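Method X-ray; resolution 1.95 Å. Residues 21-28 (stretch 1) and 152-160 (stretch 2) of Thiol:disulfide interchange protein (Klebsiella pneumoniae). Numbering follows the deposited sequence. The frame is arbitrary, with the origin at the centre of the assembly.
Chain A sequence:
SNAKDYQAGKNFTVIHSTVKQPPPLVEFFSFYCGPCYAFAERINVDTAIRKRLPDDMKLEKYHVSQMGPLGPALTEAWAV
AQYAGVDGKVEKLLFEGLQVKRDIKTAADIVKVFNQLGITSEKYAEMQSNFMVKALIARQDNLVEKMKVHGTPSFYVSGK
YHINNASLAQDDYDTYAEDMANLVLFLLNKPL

Stretch 1 (21-28) QPPPLVEF
Stretch 2, residues 152-160: TPSFYVSGK

How do the two stretches pair? Strands 25-28 and 154-157 run antiparallel, their axes at 162° and 4.5 Å apart at closest approach, with extended backbones throughout. Leu 25 faces Val 157, Val 26 Tyr 156, Glu 27 Phe 155, and Phe 28 Ser 154. Val 26 and Tyr 156 exchange two hydrogen bonds, Val 26 N to Tyr 156 O at 3.1 Å and Tyr 156 N to Val 26 O at 2.9 Å; Phe 28 N to Ser 154 O (2.7 Å) and Ser 154 N to Phe 28 O (2.9 Å) form the second ring.

What do Phe 28 and Tyr 156, the two residues with most surface covered, do? They lie two positions apart on the register, so their side chains share one sheet face with those of Val 26 and Ser 154. Both adopt chi1 m (-68°), with chi2 -82° in Phe 28 and 78° in Tyr 156. Their rings meet obliquely, planes at 83° and centroids 5.5 Å apart, Phe 28 CD2 reaching Tyr 156 CD1 at 3.6 Å. Val 26, chi1 p, packs CG1 3.9 Å from Tyr 156 CB.

How does acidic Glu 27 fit against Phe 155? On the other face, its t,t chain extends so that CG sits over the ring of Phe 155 (chi1 m, chi2 74°), 3.9 Å from the centroid, a CH-pi contact through its aliphatic part. Its OE2 approaches Pro 153 CB at 3.4 Å; a cis peptide precedes that proline.

What happens beyond the strand end? Ser 158 N donates to Pro 24 O (3.0 Å), then Ser 158 and Gly 159 turn with phi/psi 54/21 and 62/18. Pro 22 CB lies 3.8 Å from Gly 159 CA; a CB placed on residue 159 would come 2.6 Å from Pro 22 CB, a clash. A water accepts from Gly 159 N (2.7 Å) and donates to Pro 23 O (2.8 Å).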

# COMPACT_ATOMS: atom_id res chain seq x y z
N GLN A 21 -14.63 9.66 5.49
CA GLN A 21 -14.32 8.35 6.07
C GLN A 21 -12.98 7.84 5.54
O GLN A 21 -12.94 7.01 4.64
CB GLN A 21 -15.45 7.37 5.78
CG GLN A 21 -16.80 7.81 6.35
CD GLN A 21 -16.81 7.92 7.85
OE1 GLN A 21 -16.15 7.16 8.56
NE2 GLN A 21 -17.58 8.87 8.36
N PRO A 22 -11.85 8.31 6.10
CA PRO A 22 -10.53 7.87 5.65
C PRO A 22 -10.21 6.48 6.17
O PRO A 22 -10.66 6.10 7.25
CB PRO A 22 -9.58 8.90 6.29
CG PRO A 22 -10.29 9.30 7.56
CD PRO A 22 -11.77 9.28 7.21
N PRO A 23 -9.42 5.66 5.44
CA PRO A 23 -9.04 4.35 5.93
C PRO A 23 -8.41 4.49 7.31
O PRO A 23 -7.72 5.48 7.58
CB PRO A 23 -8.03 3.83 4.90
CG PRO A 23 -8.34 4.61 3.64
CD PRO A 23 -8.87 5.95 4.11
N PRO A 24 -8.68 3.58 8.25
CA PRO A 24 -8.03 3.64 9.56
C PRO A 24 -6.50 3.55 9.39
O PRO A 24 -5.74 4.11 10.19
CB PRO A 24 -8.58 2.42 10.30
CG PRO A 24 -9.88 2.09 9.60
CD PRO A 24 -9.69 2.51 8.16
N LEU A 25 -6.08 2.81 8.36
CA LEU A 25 -4.67 2.60 8.09
C LEU A 25 -4.47 2.34 6.59
O LEU A 25 -5.03 1.38 6.03
CB LEU A 25 -4.17 1.42 8.92
CG LEU A 25 -2.68 1.08 8.75
CD1 LEU A 25 -1.81 2.20 9.29
CD2 LEU A 25 -2.35 -0.24 9.44
N VAL A 26 -3.67 3.21 5.95
CA VAL A 26 -3.42 3.08 4.53
C VAL A 26 -1.94 3.39 4.27
O VAL A 26 -1.35 4.29 4.89
CB VAL A 26 -4.38 3.96 3.70
CG1 VAL A 26 -4.22 5.45 4.00
CG2 VAL A 26 -4.24 3.71 2.21
N GLU A 27 -1.36 2.58 3.37
CA GLU A 27 0.00 2.71 2.88
C GLU A 27 -0.10 3.03 1.39
O GLU A 27 -0.56 2.19 0.61
CB GLU A 27 0.81 1.43 3.11
CG GLU A 27 2.17 1.38 2.41
CD GLU A 27 2.89 0.04 2.50
OE1 GLU A 27 2.26 -0.94 2.96
OE2 GLU A 27 4.08 -0.02 2.14
N PHE A 28 0.29 4.24 1.00
CA PHE A 28 0.32 4.59 -0.41
C PHE A 28 1.62 4.02 -0.97
O PHE A 28 2.68 4.17 -0.37
CB PHE A 28 0.14 6.10 -0.62
CG PHE A 28 -1.23 6.63 -0.26
CD1 PHE A 28 -2.28 6.54 -1.15
CD2 PHE A 28 -1.45 7.28 0.95
CE1 PHE A 28 -3.53 7.04 -0.84
CE2 PHE A 28 -2.70 7.79 1.26
CZ PHE A 28 -3.74 7.66 0.37
N THR A 152 6.29 7.60 -1.60
CA THR A 152 5.93 6.21 -1.32
C THR A 152 7.17 5.46 -0.83
O THR A 152 8.28 5.75 -1.26
CB THR A 152 5.31 5.53 -2.55
OG1 THR A 152 6.20 5.66 -3.65
CG2 THR A 152 3.97 6.11 -2.94
N PRO A 153 6.98 4.50 0.09
CA PRO A 153 5.69 4.16 0.66
C PRO A 153 5.31 5.19 1.74
O PRO A 153 6.18 5.68 2.46
CB PRO A 153 5.88 2.75 1.24
CG PRO A 153 7.34 2.75 1.63
CD PRO A 153 8.02 3.59 0.58
N SER A 154 4.02 5.54 1.80
CA SER A 154 3.56 6.56 2.72
C SER A 154 2.41 6.00 3.57
O SER A 154 1.40 5.60 3.05
CB SER A 154 3.18 7.79 1.96
OG SER A 154 3.06 8.93 2.80
N PHE A 155 2.61 5.99 4.90
CA PHE A 155 1.58 5.47 5.83
C PHE A 155 0.81 6.63 6.47
O PHE A 155 1.42 7.62 6.91
CB PHE A 155 2.22 4.60 6.91
CG PHE A 155 2.90 3.35 6.41
CD1 PHE A 155 4.12 3.43 5.75
CD2 PHE A 155 2.35 2.10 6.63
CE1 PHE A 155 4.75 2.28 5.28
CE2 PHE A 155 2.99 0.96 6.18
CZ PHE A 155 4.19 1.05 5.51
N TYR A 156 -0.52 6.49 6.51
CA TYR A 156 -1.45 7.44 7.13
C TYR A 156 -2.37 6.69 8.11
O TYR A 156 -2.98 5.69 7.74
CB TYR A 156 -2.29 8.17 6.08
CG TYR A 156 -1.52 9.12 5.21
CD1 TYR A 156 -0.75 8.65 4.16
CD2 TYR A 156 -1.56 10.50 5.42
CE1 TYR A 156 -0.03 9.51 3.35
CE2 TYR A 156 -0.85 11.37 4.62
CZ TYR A 156 -0.08 10.88 3.58
OH TYR A 156 0.63 11.71 2.77
N VAL A 157 -2.46 7.20 9.34
CA VAL A 157 -3.30 6.63 10.39
C VAL A 157 -4.46 7.61 10.66
O VAL A 157 -4.24 8.82 10.80
CB VAL A 157 -2.48 6.35 11.67
CG1 VAL A 157 -3.31 5.63 12.73
CG2 VAL A 157 -1.22 5.55 11.37
N SER A 158 -5.69 7.07 10.67
CA SER A 158 -6.94 7.84 10.97
C SER A 158 -7.07 9.07 10.06
O SER A 158 -7.78 10.03 10.40
CB SER A 158 -7.00 8.22 12.42
OG SER A 158 -7.10 7.07 13.26
N GLY A 159 -6.36 9.04 8.93
CA GLY A 159 -6.35 10.11 7.95
C GLY A 159 -5.83 11.43 8.49
O GLY A 159 -6.03 12.46 7.85
N LYS A 160 -5.10 11.40 9.62
CA LYS A 160 -4.64 12.62 10.28
C LYS A 160 -3.14 12.57 10.62
O LYS A 160 -2.52 13.62 10.75
CB LYS A 160 -5.44 12.82 11.57
CG LYS A 160 -5.23 14.15 12.27
CD LYS A 160 -6.06 14.30 13.53
CE LYS A 160 -5.97 15.67 14.16
NZ LYS A 160 -6.61 16.71 13.32
O HOH W 1 -5.41 7.07 7.28